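Local coordinates for protein putative D-tyrosyl-tRNA(Tyr) deacylase 2 (Leishmania major, PDB 1TC5) that probably hydrolyses D-aminoacyl-tRNA such as D-tyrosyl-tRNA(Tyr), releasing the D-amino acid and free tRNA, as a homodimer of the DTD family, at residues Y31-R36 / A156-G161; I53-L58 / C130-V135; T72-E77 / Q82-E87; I94-Q99 / A124-F129. All coordinates share one frame; numbering follows the deposited sequence.

Contact 1. Residues Y31-R36 / A156-G161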
# COMPACT_ATOMS: atom_id res chain seq x y z
N TYR A 31 12.93 13.54 6.85
CA TYR A 31 11.61 12.95 6.90
C TYR A 31 10.62 13.90 7.54
O TYR A 31 10.93 14.55 8.54
CB TYR A 31 11.63 11.66 7.70
CG TYR A 31 12.44 10.57 7.07
CD1 TYR A 31 13.82 10.50 7.25
CD2 TYR A 31 11.82 9.58 6.30
CE1 TYR A 31 14.58 9.48 6.67
CE2 TYR A 31 12.56 8.57 5.71
CZ TYR A 31 13.95 8.53 5.90
OH TYR A 31 14.67 7.51 5.32
N VAL A 32 9.42 13.96 6.96
CA VAL A 32 8.29 14.66 7.56
C VAL A 32 7.30 13.63 8.11
O VAL A 32 7.16 12.50 7.58
CB VAL A 32 7.60 15.60 6.54
CG1 VAL A 32 8.56 16.67 6.11
CG2 VAL A 32 7.11 14.84 5.30
N ARG A 33 6.61 14.02 9.17
CA ARG A 33 5.84 13.09 9.96
C ARG A 33 4.35 13.34 9.92
O ARG A 33 3.88 14.51 9.86
CB ARG A 33 6.33 13.16 11.40
CG ARG A 33 7.76 12.68 11.57
CD ARG A 33 8.09 12.41 13.01
NE ARG A 33 7.26 11.32 13.51
CZ ARG A 33 7.28 10.85 14.75
NH1 ARG A 33 8.09 11.37 15.65
NH2 ARG A 33 6.48 9.84 15.08
N ALA A 34 3.61 12.24 9.99
CA ALA A 34 2.18 12.27 10.27
C ALA A 34 1.81 11.29 11.37
O ALA A 34 2.46 10.25 11.55
CB ALA A 34 1.39 11.93 8.99
N GLY A 35 0.75 11.62 12.11
CA GLY A 35 0.16 10.70 13.06
C GLY A 35 -1.01 9.94 12.47
O GLY A 35 -1.03 9.62 11.27
N ARG A 36 -2.01 9.67 13.31
CA ARG A 36 -3.10 8.82 12.92
C ARG A 36 -3.96 9.48 11.85
O ARG A 36 -4.26 10.67 11.91
CB ARG A 36 -3.98 8.45 14.10
CG ARG A 36 -5.03 7.39 13.74
CD ARG A 36 -5.56 6.66 14.95
NE ARG A 36 -6.53 7.49 15.63
CZ ARG A 36 -6.47 7.91 16.90
NH1 ARG A 36 -5.47 7.62 17.72
NH2 ARG A 36 -7.47 8.64 17.35
N ALA A 156 8.20 21.72 14.15
CA ALA A 156 8.08 20.37 13.60
C ALA A 156 7.94 19.38 14.76
O ALA A 156 8.52 19.58 15.83
CB ALA A 156 9.27 20.03 12.72
N PRO A 157 7.15 18.32 14.57
CA PRO A 157 7.09 17.23 15.56
C PRO A 157 8.48 16.69 15.89
O PRO A 157 9.41 16.82 15.08
CB PRO A 157 6.28 16.14 14.84
CG PRO A 157 5.51 16.83 13.76
CD PRO A 157 6.23 18.10 13.44
N LYS A 158 8.62 16.07 17.06
CA LYS A 158 9.87 15.40 17.40
C LYS A 158 10.16 14.29 16.38
O LYS A 158 9.25 13.72 15.78
CB LYS A 158 9.88 14.87 18.84
CG LYS A 158 8.79 13.89 19.21
CD LYS A 158 9.01 13.40 20.64
CE LYS A 158 7.74 12.78 21.22
NZ LYS A 158 7.23 11.70 20.34
N ALA A 159 11.44 14.01 16.19
CA ALA A 159 11.89 13.13 15.11
C ALA A 159 11.57 11.66 15.33
O ALA A 159 11.38 10.90 14.36
CB ALA A 159 13.38 13.33 14.87
N GLU A 160 11.51 11.24 16.60
CA GLU A 160 11.25 9.84 16.96
C GLU A 160 10.19 9.74 18.08
O GLU A 160 9.94 10.73 18.79
CB GLU A 160 12.55 9.14 17.40
CG GLU A 160 13.35 8.53 16.24
CD GLU A 160 14.84 8.86 16.28
OE1 GLU A 160 15.37 9.13 17.38
OE2 GLU A 160 15.48 8.87 15.20
N GLY A 161 9.59 8.55 18.24
CA GLY A 161 8.58 8.37 19.28
C GLY A 161 7.22 8.78 18.77
O GLY A 161 7.11 9.61 17.86
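The guanidinium group of Arg-33 reaches across to the backbone of 156-161 and takes up two of its carbonyl oxygens, a worked case of one arginine fixing a loop that has neither helix nor strand of its own. Gly-161 O is gripped end-on by both terminal nitrogens: Arg-33 NH1 lies 3.0 Å and Arg-33 NH2 2.9 Å from Gly-161 O. This oxygen sits in the guanidinium plane, yet its two donors reach it differently, NH1 within the carbonyl plane and NH2 above it. The second acceptor, Lys-158 O, is closer still, 2.6 Å from Arg-33 NH1, and is also approached from above its carbonyl plane. NH1 therefore serves two acceptors, and its N-H to Lys-158 O is moderately bent at 146°. A turn in the arginine chain at chi3 (64°) swings the flat group along the loop. Strand 31-34, from which it springs, is an outermost strand of the three-stranded antiparallel sheet 31-34, 20-24, 180-184, so the loop between helix 119-136 and strand 169-171 is held against that sheet near the protein surface. CB of Arg-33 also packs 4.4 Å from CG of Pro-157, and the Arg-33 side chain touches Gln-20 and His-22 on the neighbouring strand. Lys-158 turns its amino group back onto its own loop: NZ donates to Glu-160 O at 3.3 Å and also to the carbonyl of Trp-162. That ammonium remains 4.8 Å from NH1 of Arg-33, and the carbonyl oxygens collected around the two cations probably temper their mutual repulsion.

Contact 2. Residues I53-L58 / C130-V135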
# COMPACT_ATOMS: atom_id res chain seq x y z
N ILE A 53 -8.40 16.47 -16.77
CA ILE A 53 -9.07 16.58 -15.48
C ILE A 53 -9.23 18.05 -15.11
O ILE A 53 -8.23 18.75 -14.94
CB ILE A 53 -8.26 15.82 -14.37
CG1 ILE A 53 -8.10 14.33 -14.74
CG2 ILE A 53 -8.95 15.94 -13.02
CD1 ILE A 53 -6.92 13.63 -14.06
N THR A 54 -10.48 18.53 -15.01
CA THR A 54 -10.74 19.91 -14.61
C THR A 54 -10.58 20.07 -13.10
O THR A 54 -10.27 19.11 -12.39
CB THR A 54 -12.16 20.39 -15.04
OG1 THR A 54 -13.17 19.59 -14.40
CG2 THR A 54 -12.40 20.20 -16.53
N ASP A 55 -10.77 21.30 -12.63
CA ASP A 55 -10.83 21.57 -11.19
C ASP A 55 -12.06 20.96 -10.54
O ASP A 55 -11.98 20.47 -9.42
CB ASP A 55 -10.83 23.08 -10.91
CG ASP A 55 -9.43 23.65 -10.80
OD1 ASP A 55 -8.44 22.91 -10.90
OD2 ASP A 55 -9.24 24.86 -10.61
N GLU A 56 -13.21 21.01 -11.23
CA GLU A 56 -14.45 20.45 -10.67
C GLU A 56 -14.31 18.94 -10.47
O GLU A 56 -14.83 18.40 -9.50
CB GLU A 56 -15.67 20.77 -11.55
N ALA A 57 -13.60 18.29 -11.39
CA ALA A 57 -13.30 16.87 -11.29
C ALA A 57 -12.26 16.53 -10.20
O ALA A 57 -12.38 15.52 -9.53
CB ALA A 57 -12.84 16.33 -12.65
N LEU A 58 -11.24 17.38 -10.04
CA LEU A 58 -10.27 17.18 -8.95
C LEU A 58 -10.94 17.33 -7.58
O LEU A 58 -10.66 16.56 -6.67
CB LEU A 58 -9.11 18.18 -9.03
CG LEU A 58 -7.82 17.78 -9.76
CD1 LEU A 58 -6.82 18.91 -9.58
CD2 LEU A 58 -7.22 16.46 -9.28
N CYS A 130 -3.15 18.29 -3.91
CA CYS A 130 -2.66 18.50 -2.55
C CYS A 130 -3.15 19.84 -1.99
O CYS A 130 -3.51 19.92 -0.82
CB CYS A 130 -1.12 18.43 -2.51
SG CYS A 130 -0.37 16.79 -2.90
N HIS A 131 -3.17 20.88 -2.84
CA HIS A 131 -3.75 22.18 -2.45
C HIS A 131 -5.22 22.05 -1.99
O HIS A 131 -5.61 22.61 -0.95
CB HIS A 131 -3.63 23.17 -3.62
CG HIS A 131 -4.39 24.44 -3.42
ND1 HIS A 131 -4.23 25.23 -2.30
CD2 HIS A 131 -5.35 25.04 -4.17
CE1 HIS A 131 -5.04 26.28 -2.38
NE2 HIS A 131 -5.74 26.17 -3.50
N PHE A 132 -6.04 21.36 -2.78
CA PHE A 132 -7.45 21.18 -2.48
C PHE A 132 -7.65 20.43 -1.18
O PHE A 132 -8.58 20.71 -0.45
CB PHE A 132 -8.17 20.46 -3.63
CG PHE A 132 -8.40 21.30 -4.86
CD1 PHE A 132 -8.43 22.70 -4.81
CD2 PHE A 132 -8.65 20.68 -6.09
CE1 PHE A 132 -8.67 23.45 -5.96
CE2 PHE A 132 -8.89 21.43 -7.24
CZ PHE A 132 -8.90 22.82 -7.17
N VAL A 133 -6.78 19.46 -0.89
CA VAL A 133 -6.89 18.68 0.36
C VAL A 133 -6.54 19.58 1.54
O VAL A 133 -7.26 19.63 2.52
CB VAL A 133 -6.02 17.38 0.32
CG1 VAL A 133 -6.05 16.57 1.66
CG2 VAL A 133 -6.47 16.47 -0.82
N ARG A 134 -5.44 20.33 1.42
CA ARG A 134 -5.06 21.31 2.45
C ARG A 134 -6.21 22.26 2.78
O ARG A 134 -6.49 22.51 3.96
CB ARG A 134 -3.86 22.17 1.99
CG ARG A 134 -2.48 21.52 2.01
CD ARG A 134 -1.39 22.44 1.43
NE ARG A 134 -0.51 21.74 0.51
CZ ARG A 134 -0.08 22.22 -0.64
NH1 ARG A 134 -0.44 23.41 -1.08
NH2 ARG A 134 0.74 21.47 -1.37
N VAL A 135 -6.87 22.76 1.74
CA VAL A 135 -7.95 23.73 1.90
C VAL A 135 -9.14 23.07 2.60
O VAL A 135 -9.69 23.64 3.54
CB VAL A 135 -8.33 24.38 0.54
CG1 VAL A 135 -9.59 25.21 0.63
CG2 VAL A 135 -7.17 25.24 0.04
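Phe-132 points its ring from helix 119-136 at the first turn of helix 55-67, where Asp-55 and Leu-58 receive it; the arrangement is helix-helix packing at the start of a helix, between the two helices of this DTD-family chain, which three strands separate in sequence. The apolar part is carried by Leu-58, whose CB lies 3.7 Å from CE2 of Phe-132, at the edge of the ring and near its plane. The two side chains cross at about a right angle, and Leu-58 CD1 adds a looser touch on CE2. Phe-132 CG stands beside its own backbone N (chi1 -74°), a setting that carries the ring outward to helix 55-67, where Arg-59 and Val-62 on the next turns also touch it.

The polar part is a meeting of ring edge and carboxylate face. CZ of Phe-132 comes over the flat of the Asp-55 carboxylate, 3.8 Å from both CG and OD1 of Asp-55 and little farther from OD2, with the two planes 78° apart. The slightly positive C-H rim of a phenyl ring suits such a neighbour, although at this distance the attraction is probably modest. The charge of Asp-55 has a stronger partner in Arg-128, which forms a salt bridge with OD2 from one turn earlier in helix 119-136 and thereby ties the same two helices together.

Backbone bonding and capping shape the receiving end. Leu-58 N donates to Thr-54 O, the first turn of the helix, and Thr-54 occupies the N-cap, its OG1 accepting weakly from Ala-57 N at 3.3 Å with an N-H to oxygen angle of 158°.

Contact 3. Residues T72-E77 / Q82-E87; sequences THFSPE and QPQSLE
With OG set beside the backbone N (chi1 -52°), Ser-75 meets the amide of Gln-84, whose chain starts beside its own N and then runs extended beyond CG. The serine hydroxyl donates to the amide oxygen: Ser-75 OG and Gln-84 OE1 are 2.6 Å apart. The hydroxyl lies in the carbonyl plane and uses a lone pair of OE1, the C=O to donor angle being 115°. Gln-84 OE1 also rests 3.6 Å from CB of Phe-74, so the glutamine lies alongside the aromatic residue, the two side chains sliding past each other in opposite directions with ring and amide planes 38° apart. Both segments belong to the long connection between helix 55-67 and strand 93-98, a loop that turns back on itself between 77 and 82; Gln-84 also makes backbone hydrogen bonds with Ile-70 and Phe-71. Phe-74 supplies the apolar floor. CZ of the ring packs 3.9 Å from CD2 of Leu-86, and these two side chains, crossing at about a right angle, both rest on Val-38 of strand 37-45, which joins the loop to the mixed sheet. The ring edge meets backbone as well, CE2 of Phe-74 standing 4.0 Å from O of Ser-85. At the other end Thr-72 lays its methyl on the proline ring, CG2 being 4.0 Å from CG of Pro-83. The carbonyl of Phe-74 accepts from Arg-36, and that of Leu-86 from Arg-137.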
# COMPACT_ATOMS: atom_id res chain seq x y z
N THR A 72 -12.24 2.61 10.18
CA THR A 72 -12.82 2.29 11.49
C THR A 72 -11.87 2.58 12.65
O THR A 72 -12.20 2.33 13.81
CB THR A 72 -13.20 0.77 11.54
OG1 THR A 72 -12.05 -0.02 11.21
CG2 THR A 72 -14.25 0.41 10.45
N HIS A 73 -10.70 3.14 12.35
CA HIS A 73 -9.65 3.31 13.36
C HIS A 73 -9.49 4.73 13.91
O HIS A 73 -8.66 4.99 14.77
CB HIS A 73 -8.36 2.87 12.70
CG HIS A 73 -7.74 3.91 11.82
ND1 HIS A 73 -7.34 3.65 10.53
CD2 HIS A 73 -7.43 5.21 12.03
CE1 HIS A 73 -6.78 4.72 10.02
NE2 HIS A 73 -6.81 5.68 10.91
N PHE A 74 -10.24 5.69 13.39
CA PHE A 74 -10.06 7.10 13.78
C PHE A 74 -10.39 7.41 15.24
O PHE A 74 -9.74 8.28 15.87
CB PHE A 74 -10.91 8.04 12.92
CG PHE A 74 -10.59 8.01 11.45
CD1 PHE A 74 -9.35 7.59 10.97
CD2 PHE A 74 -11.54 8.43 10.54
CE1 PHE A 74 -9.10 7.61 9.64
CE2 PHE A 74 -11.28 8.44 9.20
CZ PHE A 74 -10.08 8.03 8.75
N SER A 75 -11.39 6.71 15.77
CA SER A 75 -11.99 7.03 17.06
C SER A 75 -11.99 5.84 18.03
O SER A 75 -13.05 5.26 18.33
CB SER A 75 -13.44 7.47 16.82
OG SER A 75 -13.50 8.49 15.84
N PRO A 76 -10.82 5.51 18.57
CA PRO A 76 -10.70 4.36 19.48
C PRO A 76 -11.59 4.46 20.74
O PRO A 76 -11.94 3.45 21.32
CB PRO A 76 -9.19 4.33 19.83
CG PRO A 76 -8.65 5.67 19.46
CD PRO A 76 -9.53 6.20 18.37
N GLU A 77 -11.96 5.68 21.11
CA GLU A 77 -12.87 5.95 22.22
C GLU A 77 -14.36 5.60 21.96
O GLU A 77 -15.19 5.70 22.87
CB GLU A 77 -12.71 7.44 22.63
CG GLU A 77 -13.54 8.47 21.83
CD GLU A 77 -13.04 8.79 20.40
OE1 GLU A 77 -11.86 8.53 20.06
OE2 GLU A 77 -13.85 9.35 19.62
N GLN A 82 -17.74 2.14 13.78
CA GLN A 82 -18.32 2.11 12.44
C GLN A 82 -17.34 2.83 11.51
O GLN A 82 -16.58 3.67 11.98
CB GLN A 82 -19.65 2.87 12.39
CG GLN A 82 -20.84 2.24 13.12
CD GLN A 82 -22.00 3.22 13.22
OE1 GLN A 82 -21.78 4.39 13.50
NE2 GLN A 82 -23.22 2.75 12.99
N PRO A 83 -17.37 2.53 10.21
CA PRO A 83 -16.62 3.34 9.25
C PRO A 83 -17.00 4.84 9.39
O PRO A 83 -18.15 5.18 9.66
CB PRO A 83 -17.01 2.75 7.89
CG PRO A 83 -17.48 1.35 8.20
CD PRO A 83 -18.11 1.43 9.57
N GLN A 84 -16.01 5.70 9.26
CA GLN A 84 -16.19 7.13 9.43
C GLN A 84 -15.50 7.82 8.27
O GLN A 84 -14.56 7.28 7.68
CB GLN A 84 -15.55 7.60 10.75
CG GLN A 84 -16.23 7.12 12.02
CD GLN A 84 -15.55 7.73 13.29
OE1 GLN A 84 -14.39 7.40 13.60
NE2 GLN A 84 -16.26 8.58 14.00
N SER A 85 -15.99 9.00 7.94
CA SER A 85 -15.34 9.84 6.95
C SER A 85 -14.24 10.67 7.60
O SER A 85 -14.29 10.99 8.79
CB SER A 85 -16.35 10.78 6.30
OG SER A 85 -16.87 11.67 7.24
N LEU A 86 -13.24 11.02 6.81
CA LEU A 86 -12.27 12.00 7.23
C LEU A 86 -12.96 13.30 7.56
O LEU A 86 -12.58 13.97 8.51
CB LEU A 86 -11.22 12.23 6.14
CG LEU A 86 -10.14 11.17 6.16
CD1 LEU A 86 -9.50 11.05 4.77
CD2 LEU A 86 -9.10 11.51 7.27
N GLU A 87 -14.01 13.65 6.81
CA GLU A 87 -14.72 14.90 7.02
C GLU A 87 -15.26 15.00 8.46
O GLU A 87 -15.09 16.01 9.11
CB GLU A 87 -15.85 15.06 5.98
CG GLU A 87 -16.74 16.29 6.16
CD GLU A 87 -17.87 16.36 5.14
OE1 GLU A 87 -18.63 15.36 5.00
OE2 GLU A 87 -18.01 17.41 4.45

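Contact 4. Residues I94-Q99 / A124-F129; sequences ILIVPQ and ALYDRF
Pro-98 lies over one face of the Tyr-126 ring, a CH-pi contact in which CB is 4.2 Å from the ring centroid and 24° off the ring normal, displaced toward the CD1-CE1 side of the rim. The rest of the pyrrolidine continues outward along the ring, its CD coming 3.5 Å from OH of Tyr-126. Ile-96, two residues earlier on the strand and also pointing at the helix, sets CG2 3.8 Å from CE1 of the same tyrosine, while its CD1 makes a looser contact, 4.4 Å, with CE2 of Phe-129. Thus two branches of one isoleucine serve two aromatic rings one helical turn apart.

The tyrosine reaches this position because CG is anti to its backbone N (chi1 174°), and Phe-129 adopts nearly the same first torsion. Behind these groups stand the strand and helix themselves: strand 94-98 and helix segment 124-129 run antiparallel, at 178°, with axes 10.5 Å apart, so helix 119-136 packs on a face of the five-stranded mixed sheet. Ser-171 of the adjoining edge strand borders both Ile-96 and Tyr-126, and Leu-58 and Val-62 of helix 55-67 lie against Phe-129. Gln-99, just past the strand end, hydrogen-bonds Thr-189 of the second subunit, so the strand leads toward the dimer interface.

The phenol meets its polar need outside the contact, through a hydrogen bond with the carbonyl of Gly-172. Cohesion between strand and helix here is accordingly dispersive and CH-pi in character, while the tyrosine hydroxyl, though buried, keeps a polar partner.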
# COMPACT_ATOMS: atom_id res chain seq x y z
N ILE A 94 -3.49 13.36 7.11
CA ILE A 94 -3.47 12.75 5.78
C ILE A 94 -2.04 12.89 5.26
O ILE A 94 -1.43 13.98 5.33
CB ILE A 94 -4.52 13.42 4.82
CG1 ILE A 94 -5.93 13.30 5.41
CG2 ILE A 94 -4.49 12.77 3.44
CD1 ILE A 94 -6.94 14.24 4.76
N LEU A 95 -1.52 11.78 4.78
CA LEU A 95 -0.20 11.68 4.19
C LEU A 95 -0.36 11.22 2.75
O LEU A 95 -0.86 10.14 2.52
CB LEU A 95 0.63 10.64 4.95
CG LEU A 95 2.04 10.39 4.42
CD1 LEU A 95 2.84 11.66 4.38
CD2 LEU A 95 2.77 9.35 5.27
N ILE A 96 0.06 12.06 1.81
CA ILE A 96 -0.17 11.85 0.37
C ILE A 96 1.17 11.54 -0.25
O ILE A 96 2.14 12.30 -0.08
CB ILE A 96 -0.76 13.14 -0.29
CG1 ILE A 96 -2.06 13.56 0.40
CG2 ILE A 96 -1.02 12.91 -1.75
CD1 ILE A 96 -2.49 14.97 0.09
N VAL A 97 1.22 10.41 -0.96
CA VAL A 97 2.40 9.99 -1.67
C VAL A 97 2.09 9.80 -3.17
O VAL A 97 1.21 9.00 -3.52
CB VAL A 97 2.91 8.67 -1.09
CG1 VAL A 97 4.28 8.33 -1.63
CG2 VAL A 97 2.91 8.75 0.44
N PRO A 98 2.83 10.48 -4.04
CA PRO A 98 2.66 10.27 -5.47
C PRO A 98 3.21 8.89 -5.82
O PRO A 98 4.35 8.58 -5.47
CB PRO A 98 3.48 11.40 -6.11
CG PRO A 98 4.53 11.76 -5.09
CD PRO A 98 3.93 11.44 -3.75
N GLN A 99 2.37 8.07 -6.45
CA GLN A 99 2.74 6.72 -6.86
C GLN A 99 2.16 6.44 -8.23
O GLN A 99 1.20 5.71 -8.35
CB GLN A 99 2.21 5.72 -5.84
CG GLN A 99 2.92 5.79 -4.50
CD GLN A 99 4.27 5.11 -4.56
OE1 GLN A 99 4.34 3.87 -4.49
NE2 GLN A 99 5.36 5.90 -4.72
N ALA A 124 1.25 18.96 -12.20
CA ALA A 124 0.23 20.00 -12.04
C ALA A 124 -1.00 19.48 -11.31
O ALA A 124 -1.50 20.14 -10.40
CB ALA A 124 -0.17 20.56 -13.39
N LEU A 125 -1.47 18.31 -11.71
CA LEU A 125 -2.63 17.69 -11.07
C LEU A 125 -2.32 17.35 -9.61
O LEU A 125 -3.15 17.54 -8.73
CB LEU A 125 -3.09 16.44 -11.83
CG LEU A 125 -3.69 16.66 -13.24
CD1 LEU A 125 -3.79 15.36 -14.00
CD2 LEU A 125 -5.06 17.29 -13.13
N TYR A 126 -1.11 16.86 -9.37
CA TYR A 126 -0.69 16.43 -8.02
C TYR A 126 -0.64 17.63 -7.08
O TYR A 126 -1.14 17.58 -5.95
CB TYR A 126 0.70 15.80 -8.05
CG TYR A 126 1.24 15.48 -6.67
CD1 TYR A 126 0.69 14.44 -5.92
CD2 TYR A 126 2.29 16.19 -6.13
CE1 TYR A 126 1.16 14.14 -4.64
CE2 TYR A 126 2.77 15.89 -4.87
CZ TYR A 126 2.21 14.87 -4.13
OH TYR A 126 2.71 14.55 -2.87
N ASP A 127 0.00 18.67 -7.56
CA ASP A 127 0.07 19.92 -6.83
C ASP A 127 -1.32 20.49 -6.51
O ASP A 127 -1.59 20.94 -5.40
CB ASP A 127 0.89 20.92 -7.64
CG ASP A 127 1.19 22.17 -6.87
OD1 ASP A 127 1.99 22.07 -5.91
OD2 ASP A 127 0.69 23.28 -7.15
N ARG A 128 -2.21 20.45 -7.51
CA ARG A 128 -3.55 21.00 -7.37
C ARG A 128 -4.36 20.16 -6.40
O ARG A 128 -5.07 20.69 -5.56
CB ARG A 128 -4.22 21.07 -8.74
CG ARG A 128 -5.45 21.94 -8.83
CD ARG A 128 -5.14 23.42 -8.86
NE ARG A 128 -6.35 24.23 -8.83
CZ ARG A 128 -6.48 25.40 -8.20
NH1 ARG A 128 -5.47 25.94 -7.52
NH2 ARG A 128 -7.63 26.05 -8.26
N PHE A 129 -4.19 18.85 -6.50
CA PHE A 129 -4.87 17.92 -5.62
C PHE A 129 -4.44 18.08 -4.15
O PHE A 129 -5.29 18.05 -3.27
CB PHE A 129 -4.62 16.49 -6.08
CG PHE A 129 -5.24 15.46 -5.20
CD1 PHE A 129 -6.55 15.05 -5.41
CD2 PHE A 129 -4.51 14.89 -4.16
CE1 PHE A 129 -7.13 14.08 -4.60
CE2 PHE A 129 -5.08 13.89 -3.35
CZ PHE A 129 -6.40 13.51 -3.56

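How the contacts relate
From the N terminus, the chain opens contact 1 at 31-36 and closes it at 156-161, so the other three lie nested within that loop. Contact 2 opens next, at 53-58, and closes at 130-135; inside it sit contact 3, a turn-back at 72-77 and 82-87, and then contact 4, from 94-99 to 124-129, in series. None cross. Contacts 2 and 4 share helix 119-136, binding it to helix 55-67 and to the mixed sheet. Arg-36 links contact 1 to contact 3, and Leu-86 touches Ile-94 between contacts 3 and 4. Contact 1, on the opposite side of the chain's centre from contact 2, holds the loop before strand 169-171 to strand 31-34 of the three-stranded sheet.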